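Local coordinates for protein Rubredoxin\:oxygen oxidoreductase (PDB 1E5D) that reduces dioxygen to two water molecules in a four-electron reaction, using a diiron centre in a lactamase-like domain and flavin mononucleotide in a flavodoxin-like one, at residues P334-G346 with M362-V376. Sequence-based numbering, arbitrary orientation.
Sequences PQNKIGGAFGSFG and MGFDMPATPVKVKNV. With FMN (flavin mononucleotide), chain C.
Backbone pairing between Phe-342 to Phe-345 and Val-371 to Lys-374 illustrates how two parallel strands carry a cofactor at their C-terminal ends. Gly-343 N bonds to Val-371 O and Phe-345 N to Val-373 O, while Gly-343 O and Phe-345 O accept from Val-373 N and Asn-375 N, the last at 2.9 Å. A separate bridge lies upstream, where Asp-365 N donates to Lys-337 O and Gly-339 N to Asp-365 O. The register slips by two residues between the ladders as 366-370 loops away from the neighbouring strand; there a water accepts from Ala-368 N and donates to Gly-339 O.

These are the last two strands of the five-stranded parallel sheet of a flavodoxin-like domain, joined through helix 350-361 in a beta-alpha-beta crossover, with 371-374 at the sheet edge.

Aromatic contacts lie towards both ends. One face of the Phe-364 ring receives Lys-337 CB, 4.0 Å from the ring centroid and 7° off the normal, while Pro-334 CG meets the ring edge in plane. The Lys-337 chain then bends away, and its ammonium binds backbone carbonyls that include Ile-301 O. Phe-345 has CG lodged between its backbone N and carbonyl carbon (chi1 70°), which brings the ring across the neighbouring strand: Lys-374 CA sits over one face, and Lys-372 CG lies 3.7 Å from Phe-345 CE1.

Polar groups at the C-terminal ends of the strands hold the flavin. Ser-344 OG donates to Asn-375 O (2.5 Å as modelled, so short that the exact length is doubtful) and accepts from FMN O4' at 3.0 Å; Asn-375 ND2 adds a weak bond to that hydroxyl, while Asn-375 OD1 bonds to Ser-112 OG of the second subunit. Gly-346 N donates to both FMN N1 and FMN O2, gripping the pyrimidine edge of the isoalloxazine.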
ATOM      1  N   PRO A 334       9.243  14.485   7.353  1.00 15.56           N
ATOM      2  CA  PRO A 334       9.271  15.783   6.665  1.00  8.05           C
ATOM      3  C   PRO A 334       8.968  16.916   7.640  1.00 17.47           C
ATOM      4  O   PRO A 334       8.104  16.797   8.518  1.00 20.95           O
ATOM      5  CB  PRO A 334       8.147  15.664   5.638  1.00  4.58           C
ATOM      6  CG  PRO A 334       7.256  14.595   6.171  1.00  7.53           C
ATOM      7  CD  PRO A 334       8.171  13.610   6.853  1.00 14.97           C
ATOM      8  N   GLN A 335       9.680  18.027   7.499  1.00 22.61           N
ATOM      9  CA  GLN A 335       9.587  19.161   8.405  1.00 19.41           C
ATOM     10  C   GLN A 335       8.993  20.394   7.735  1.00 16.41           C
ATOM     11  O   GLN A 335       8.975  20.499   6.510  1.00 17.03           O
ATOM     12  CB  GLN A 335      10.976  19.551   8.931  1.00 18.14           C
ATOM     13  CG  GLN A 335      11.762  18.431   9.586  1.00 19.16           C
ATOM     14  CD  GLN A 335      11.150  17.999  10.906  1.00 25.78           C
ATOM     15  OE1 GLN A 335      10.609  16.898  11.039  1.00 32.76           O
ATOM     16  NE2 GLN A 335      11.231  18.871  11.910  1.00 45.91           N
ATOM     17  N   ASN A 336       8.538  21.349   8.537  1.00 20.00           N
ATOM     18  CA  ASN A 336       8.111  22.657   8.056  1.00 17.61           C
ATOM     19  C   ASN A 336       7.071  22.555   6.947  1.00 13.42           C
ATOM     20  O   ASN A 336       7.217  23.095   5.857  1.00 22.16           O
ATOM     21  CB  ASN A 336       9.289  23.492   7.561  1.00 21.83           C
ATOM     22  CG  ASN A 336      10.554  23.334   8.373  1.00 23.39           C
ATOM     23  OD1 ASN A 336      10.637  23.637   9.562  1.00 33.16           O
ATOM     24  ND2 ASN A 336      11.575  22.839   7.682  1.00 31.85           N
ATOM     25  N   LYS A 337       5.997  21.843   7.273  1.00 14.01           N
ATOM     26  CA  LYS A 337       4.926  21.631   6.313  1.00 17.62           C
ATOM     27  C   LYS A 337       3.585  22.008   6.913  1.00 16.11           C
ATOM     28  O   LYS A 337       3.361  21.817   8.107  1.00 18.64           O
ATOM     29  CB  LYS A 337       4.896  20.161   5.879  1.00 20.78           C
ATOM     30  CG  LYS A 337       5.408  19.945   4.466  1.00 28.24           C
ATOM     31  CD  LYS A 337       6.716  19.169   4.461  1.00 22.65           C
ATOM     32  CE  LYS A 337       7.844  20.060   3.992  1.00 22.00           C
ATOM     33  NZ  LYS A 337       8.438  19.679   2.695  1.00 10.58           N
ATOM     34  N   ILE A 338       2.706  22.542   6.072  1.00 19.98           N
ATOM     35  CA  ILE A 338       1.336  22.778   6.506  1.00 18.98           C
ATOM     36  C   ILE A 338       0.462  21.615   6.040  1.00 17.66           C
ATOM     37  O   ILE A 338       0.501  21.237   4.868  1.00 29.03           O
ATOM     38  CB  ILE A 338       0.777  24.097   5.958  1.00 23.87           C
ATOM     39  CG1 ILE A 338       1.405  25.338   6.596  1.00 29.40           C
ATOM     40  CG2 ILE A 338      -0.738  24.126   6.084  1.00 19.08           C
ATOM     41  CD1 ILE A 338       1.307  26.572   5.717  1.00 46.38           C
ATOM     42  N   GLY A 339      -0.309  21.056   6.956  1.00 17.28           N
ATOM     43  CA  GLY A 339      -1.190  19.948   6.660  1.00 14.44           C
ATOM     44  C   GLY A 339      -2.600  20.390   6.322  1.00 17.96           C
ATOM     45  O   GLY A 339      -2.993  21.523   6.586  1.00 32.85           O
ATOM     46  N   GLY A 340      -3.341  19.468   5.731  1.00 23.55           N
ATOM     47  CA  GLY A 340      -4.710  19.584   5.297  1.00 17.21           C
ATOM     48  C   GLY A 340      -5.328  18.204   5.149  1.00 20.14           C
ATOM     49  O   GLY A 340      -4.623  17.223   4.909  1.00 23.75           O
ATOM     50  N   ALA A 341      -6.647  18.111   5.294  1.00 13.90           N
ATOM     51  CA  ALA A 341      -7.319  16.829   5.144  1.00 12.91           C
ATOM     52  C   ALA A 341      -8.739  17.002   4.617  1.00 19.27           C
ATOM     53  O   ALA A 341      -9.405  18.020   4.774  1.00 11.43           O
ATOM     54  CB  ALA A 341      -7.342  16.071   6.455  1.00  8.05           C
ATOM     55  N   PHE A 342      -9.238  15.962   3.947  1.00 14.82           N
ATOM     56  CA  PHE A 342     -10.588  16.064   3.403  1.00 11.69           C
ATOM     57  C   PHE A 342     -11.078  14.674   3.036  1.00 14.48           C
ATOM     58  O   PHE A 342     -10.315  13.712   3.019  1.00 17.44           O
ATOM     59  CB  PHE A 342     -10.606  16.996   2.195  1.00 15.92           C
ATOM     60  CG  PHE A 342      -9.798  16.487   1.014  1.00 19.69           C
ATOM     61  CD1 PHE A 342      -8.419  16.631   1.002  1.00 22.43           C
ATOM     62  CD2 PHE A 342     -10.416  15.870  -0.064  1.00 17.47           C
ATOM     63  CE1 PHE A 342      -7.660  16.177  -0.064  1.00 20.98           C
ATOM     64  CE2 PHE A 342      -9.666  15.418  -1.135  1.00 18.26           C
ATOM     65  CZ  PHE A 342      -8.286  15.572  -1.140  1.00 19.23           C
ATOM     66  N   GLY A 343     -12.367  14.546   2.739  1.00 20.18           N
ATOM     67  CA  GLY A 343     -12.855  13.221   2.394  1.00 21.78           C
ATOM     68  C   GLY A 343     -14.369  13.155   2.385  1.00 20.43           C
ATOM     69  O   GLY A 343     -15.042  14.070   2.845  1.00 20.16           O
ATOM     70  N   SER A 344     -14.859  12.054   1.836  1.00 13.46           N
ATOM     71  CA  SER A 344     -16.278  11.751   1.776  1.00  8.38           C
ATOM     72  C   SER A 344     -16.535  10.543   2.662  1.00 11.01           C
ATOM     73  O   SER A 344     -15.641   9.712   2.844  1.00 16.13           O
ATOM     74  CB  SER A 344     -16.702  11.503   0.334  1.00  6.92           C
ATOM     75  OG  SER A 344     -18.103  11.455   0.209  1.00 17.55           O
ATOM     76  N   PHE A 345     -17.716  10.439   3.234  1.00 12.32           N
ATOM     77  CA  PHE A 345     -18.061   9.376   4.169  1.00 12.44           C
ATOM     78  C   PHE A 345     -19.542   9.061   3.992  1.00 14.55           C
ATOM     79  O   PHE A 345     -20.242   9.880   3.384  1.00 15.90           O
ATOM     80  CB  PHE A 345     -17.774   9.762   5.627  1.00 13.33           C
ATOM     81  CG  PHE A 345     -18.735  10.835   6.119  1.00 13.60           C
ATOM     82  CD1 PHE A 345     -18.557  12.150   5.726  1.00 13.56           C
ATOM     83  CD2 PHE A 345     -19.798  10.506   6.944  1.00 21.01           C
ATOM     84  CE1 PHE A 345     -19.449  13.122   6.141  1.00 19.46           C
ATOM     85  CE2 PHE A 345     -20.695  11.475   7.360  1.00 15.30           C
ATOM     86  CZ  PHE A 345     -20.521  12.783   6.952  1.00 15.14           C
ATOM     87  N   GLY A 346     -19.987   7.925   4.501  1.00 16.14           N
ATOM     88  CA  GLY A 346     -21.371   7.510   4.324  1.00 16.26           C
ATOM     89  C   GLY A 346     -22.161   7.518   5.616  1.00 20.06           C
ATOM     90  O   GLY A 346     -23.379   7.703   5.625  1.00 33.35           O
ATOM     91  N   MET A 362       2.573  14.293  12.817  1.00 15.22           N
ATOM     92  CA  MET A 362       3.827  14.451  12.089  1.00 16.26           C
ATOM     93  C   MET A 362       4.396  15.851  12.326  1.00 19.34           C
ATOM     94  O   MET A 362       5.443  16.193  11.792  1.00 21.96           O
ATOM     95  CB  MET A 362       3.649  14.242  10.593  1.00 16.68           C
ATOM     96  CG  MET A 362       3.505  12.797  10.154  1.00 19.43           C
ATOM     97  SD  MET A 362       3.173  12.655   8.387  1.00 33.57           S
ATOM     98  CE  MET A 362       1.488  12.042   8.413  1.00 31.26           C
ATOM     99  N   GLY A 363       3.647  16.597  13.132  1.00 18.12           N
ATOM    100  CA  GLY A 363       4.020  17.944  13.505  1.00 17.92           C
ATOM    101  C   GLY A 363       3.626  18.963  12.461  1.00 17.48           C
ATOM    102  O   GLY A 363       4.143  20.076  12.413  1.00 37.73           O
ATOM    103  N   PHE A 364       2.695  18.573  11.603  1.00 20.29           N
ATOM    104  CA  PHE A 364       2.231  19.466  10.546  1.00 26.24           C
ATOM    105  C   PHE A 364       1.332  20.557  11.109  1.00 30.75           C
ATOM    106  O   PHE A 364       0.611  20.322  12.077  1.00 37.64           O
ATOM    107  CB  PHE A 364       1.488  18.660   9.474  1.00 24.46           C
ATOM    108  CG  PHE A 364       2.407  17.840   8.579  1.00 27.12           C
ATOM    109  CD1 PHE A 364       3.685  17.504   8.984  1.00 28.77           C
ATOM    110  CD2 PHE A 364       1.980  17.414   7.333  1.00 24.62           C
ATOM    111  CE1 PHE A 364       4.523  16.767   8.174  1.00 30.29           C
ATOM    112  CE2 PHE A 364       2.810  16.673   6.518  1.00 25.13           C
ATOM    113  CZ  PHE A 364       4.086  16.345   6.933  1.00 26.66           C
ATOM    114  N   ASP A 365       1.359  21.740  10.506  1.00 34.29           N
ATOM    115  CA  ASP A 365       0.446  22.809  10.911  1.00 35.84           C
ATOM    116  C   ASP A 365      -0.887  22.678  10.175  1.00 30.98           C
ATOM    117  O   ASP A 365      -0.927  22.592   8.951  1.00 32.14           O
ATOM    118  CB  ASP A 365       1.068  24.182  10.678  1.00 48.33           C
ATOM    119  CG  ASP A 365       2.307  24.454  11.507  1.00 64.62           C
ATOM    120  OD1 ASP A 365       2.728  23.614  12.334  1.00 73.07           O
ATOM    121  OD2 ASP A 365       2.891  25.551  11.338  1.00 93.26           O
ATOM    122  N   MET A 366      -1.978  22.666  10.922  1.00 30.16           N
ATOM    123  CA  MET A 366      -3.339  22.516  10.452  1.00 29.41           C
ATOM    124  C   MET A 366      -4.173  23.772  10.673  1.00 28.46           C
ATOM    125  O   MET A 366      -5.072  23.822  11.513  1.00 38.21           O
ATOM    126  CB  MET A 366      -4.033  21.351  11.167  1.00 32.17           C
ATOM    127  CG  MET A 366      -3.185  20.094  11.259  1.00 40.98           C
ATOM    128  SD  MET A 366      -3.472  18.940   9.913  1.00 49.02           S
ATOM    129  CE  MET A 366      -5.224  19.132   9.615  1.00 24.74           C
ATOM    130  N   PRO A 367      -3.902  24.811   9.901  1.00 24.54           N
ATOM    131  CA  PRO A 367      -4.632  26.067  10.080  1.00 22.81           C
ATOM    132  C   PRO A 367      -6.113  25.904   9.766  1.00 28.07           C
ATOM    133  O   PRO A 367      -6.995  26.567  10.312  1.00 41.19           O
ATOM    134  CB  PRO A 367      -3.975  26.990   9.052  1.00 20.84           C
ATOM    135  CG  PRO A 367      -3.388  26.078   8.030  1.00 27.13           C
ATOM    136  CD  PRO A 367      -2.933  24.865   8.799  1.00 24.57           C
ATOM    137  N   ALA A 368      -6.423  24.989   8.848  1.00 29.93           N
ATOM    138  CA  ALA A 368      -7.828  24.826   8.476  1.00 21.05           C
ATOM    139  C   ALA A 368      -8.377  23.482   8.928  1.00 21.61           C
ATOM    140  O   ALA A 368      -7.713  22.453   8.974  1.00 38.04           O
ATOM    141  CB  ALA A 368      -7.961  25.011   6.980  1.00 15.54           C
ATOM    142  N   THR A 369      -9.651  23.520   9.285  1.00 23.65           N
ATOM    143  CA  THR A 369     -10.428  22.369   9.700  1.00 24.06           C
ATOM    144  C   THR A 369     -10.656  21.451   8.506  1.00 19.03           C
ATOM    145  O   THR A 369     -10.950  21.958   7.420  1.00 20.82           O
ATOM    146  CB  THR A 369     -11.794  22.803  10.264  1.00 25.60           C
ATOM    147  OG1 THR A 369     -11.856  24.235  10.314  1.00 58.06           O
ATOM    148  CG2 THR A 369     -11.963  22.312  11.691  1.00 43.98           C
ATOM    149  N   PRO A 370     -10.514  20.147   8.663  1.00 17.44           N
ATOM    150  CA  PRO A 370     -10.783  19.226   7.556  1.00 19.36           C
ATOM    151  C   PRO A 370     -12.208  19.373   7.043  1.00 26.35           C
ATOM    152  O   PRO A 370     -13.145  19.498   7.829  1.00 40.41           O
ATOM    153  CB  PRO A 370     -10.597  17.837   8.181  1.00 18.68           C
ATOM    154  CG  PRO A 370      -9.625  18.099   9.292  1.00 19.32           C
ATOM    155  CD  PRO A 370     -10.058  19.425   9.864  1.00 18.52           C
ATOM    156  N   VAL A 371     -12.315  19.347   5.719  1.00 25.56           N
ATOM    157  CA  VAL A 371     -13.598  19.323   5.036  1.00 19.52           C
ATOM    158  C   VAL A 371     -14.038  17.877   4.816  1.00 22.43           C
ATOM    159  O   VAL A 371     -13.371  17.068   4.174  1.00 23.34           O
ATOM    160  CB  VAL A 371     -13.536  20.067   3.695  1.00 20.56           C
ATOM    161  CG1 VAL A 371     -14.863  19.957   2.957  1.00 16.19           C
ATOM    162  CG2 VAL A 371     -13.155  21.520   3.926  1.00 17.12           C
ATOM    163  N   LYS A 372     -15.192  17.536   5.382  1.00 23.73           N
ATOM    164  CA  LYS A 372     -15.785  16.227   5.148  1.00 24.06           C
ATOM    165  C   LYS A 372     -17.179  16.406   4.547  1.00 21.40           C
ATOM    166  O   LYS A 372     -17.909  17.333   4.875  1.00 44.56           O
ATOM    167  CB  LYS A 372     -15.833  15.413   6.432  1.00 29.59           C
ATOM    168  CG  LYS A 372     -17.025  15.666   7.335  1.00 38.56           C
ATOM    169  CD  LYS A 372     -16.636  15.585   8.800  1.00 43.84           C
ATOM    170  CE  LYS A 372     -17.585  14.711   9.602  1.00 48.89           C
ATOM    171  NZ  LYS A 372     -17.059  14.458  10.976  1.00 73.30           N
ATOM    172  N   VAL A 373     -17.544  15.504   3.650  1.00 21.66           N
ATOM    173  CA  VAL A 373     -18.799  15.563   2.927  1.00 17.10           C
ATOM    174  C   VAL A 373     -19.519  14.220   2.936  1.00 23.92           C
ATOM    175  O   VAL A 373     -18.894  13.189   2.689  1.00 25.86           O
ATOM    176  CB  VAL A 373     -18.576  15.972   1.458  0.56 20.71           C
ATOM    177  CG1 VAL A 373     -19.898  15.966   0.705  0.56 19.75           C
ATOM    178  CG2 VAL A 373     -17.899  17.329   1.388  0.56 21.13           C
ATOM    179  N   LYS A 374     -20.822  14.235   3.207  1.00 24.29           N
ATOM    180  CA  LYS A 374     -21.579  12.992   3.121  1.00 22.28           C
ATOM    181  C   LYS A 374     -21.764  12.638   1.649  1.00 22.54           C
ATOM    182  O   LYS A 374     -22.422  13.354   0.890  1.00 27.60           O
ATOM    183  CB  LYS A 374     -22.929  13.088   3.818  1.00 24.04           C
ATOM    184  CG  LYS A 374     -23.688  11.774   3.906  1.00 30.89           C
ATOM    185  CD  LYS A 374     -24.309  11.566   5.279  1.00 41.79           C
ATOM    186  CE  LYS A 374     -25.821  11.716   5.241  1.00 51.01           C
ATOM    187  NZ  LYS A 374     -26.518  10.500   4.730  1.00 66.09           N
ATOM    188  N   ASN A 375     -21.164  11.528   1.238  1.00 18.97           N
ATOM    189  CA  ASN A 375     -21.298  11.107  -0.151  1.00 21.06           C
ATOM    190  C   ASN A 375     -20.913  12.183  -1.154  1.00 19.70           C
ATOM    191  O   ASN A 375     -19.809  12.721  -1.084  1.00 19.29           O
ATOM    192  CB  ASN A 375     -22.746  10.646  -0.385  1.00 14.47           C
ATOM    193  CG  ASN A 375     -23.044   9.494   0.559  1.00 19.38           C
ATOM    194  OD1 ASN A 375     -24.056   9.471   1.248  1.00 19.81           O
ATOM    195  ND2 ASN A 375     -22.128   8.530   0.563  1.00 15.10           N
ATOM    196  N   VAL A 376     -21.821  12.469  -2.083  1.00 15.74           N
ATOM    197  CA  VAL A 376     -21.502  13.281  -3.246  1.00 14.97           C
ATOM    198  C   VAL A 376     -21.642  14.768  -2.960  1.00 23.81           C
ATOM    199  O   VAL A 376     -22.699  15.278  -2.614  1.00 31.18           O
ATOM    200  CB  VAL A 376     -22.368  12.905  -4.461  1.00 15.89           C
ATOM    201  CG1 VAL A 376     -22.037  13.797  -5.651  1.00  3.51           C
ATOM    202  CG2 VAL A 376     -22.140  11.440  -4.803  1.00  9.46           C
TER
HETATM  203  N1  FMN C 403     -18.701   5.252   5.038  1.00 14.84           N
HETATM  204  C2  FMN C 403     -18.682   5.387   6.356  1.00 15.12           C
HETATM  205  O2  FMN C 403     -19.213   6.305   6.921  1.00 23.05           O
HETATM  206  N3  FMN C 403     -18.017   4.449   7.191  1.00 10.02           N
HETATM  207  C4  FMN C 403     -17.703   3.191   6.711  1.00  9.16           C
HETATM  208  O4  FMN C 403     -17.108   2.436   7.457  1.00 18.66           O
HETATM  209  C4A FMN C 403     -17.766   3.017   5.267  1.00  6.60           C
HETATM  210  N5  FMN C 403     -17.139   1.975   4.675  1.00 12.63           N
HETATM  211  C5A FMN C 403     -17.509   1.708   3.378  1.00 10.02           C
HETATM  212  C6  FMN C 403     -16.969   0.545   2.771  1.00 11.90           C
HETATM  213  C7  FMN C 403     -17.074   0.336   1.417  1.00  7.99           C
HETATM  214  C7M FMN C 403     -16.246  -0.739   0.764  1.00  7.74           C
HETATM  215  C8  FMN C 403     -17.711   1.336   0.582  1.00 10.48           C
HETATM  216  C8M FMN C 403     -18.033   1.021  -0.861  1.00  6.61           C
HETATM  217  C9  FMN C 403     -18.417   2.378   1.202  1.00  7.53           C
HETATM  218  C9A FMN C 403     -18.140   2.668   2.540  1.00  9.01           C
HETATM  219  N10 FMN C 403     -18.484   3.910   3.157  1.00 15.14           N
HETATM  220  C10 FMN C 403     -18.379   4.070   4.471  1.00  8.56           C
HETATM  221  C1' FMN C 403     -19.193   4.904   2.316  1.00  7.22           C
HETATM  222  C2' FMN C 403     -18.187   5.757   1.501  1.00  9.86           C
HETATM  223  O2' FMN C 403     -17.326   6.470   2.380  1.00 13.13           O
HETATM  224  C3' FMN C 403     -19.040   6.724   0.697  1.00  7.89           C
HETATM  225  O3' FMN C 403     -19.550   5.981  -0.407  1.00 13.96           O
HETATM  226  C4' FMN C 403     -18.203   7.890   0.164  1.00 13.55           C
HETATM  227  O4' FMN C 403     -19.031   8.767  -0.617  1.00 23.46           O
HETATM  228  C5' FMN C 403     -17.090   7.298  -0.673  1.00  8.25           C
HETATM  229  O5' FMN C 403     -16.218   8.464  -1.260  1.00 17.66           O
HETATM  230  P   FMN C 403     -15.441   8.288  -2.560  1.00 17.45           P
HETATM  231  O1P FMN C 403     -14.340   9.351  -2.539  1.00 10.42           O
HETATM  232  O2P FMN C 403     -15.007   6.978  -2.745  1.00 12.15           O
HETATM  233  O3P FMN C 403     -16.323   8.570  -3.689  1.00 13.85           O
HETATM  234  O   HOH W   1       6.710  18.025  10.836  1.00 38.87           O
HETATM  235  O   HOH W   2      -5.117  22.749   7.779  1.00 33.54           O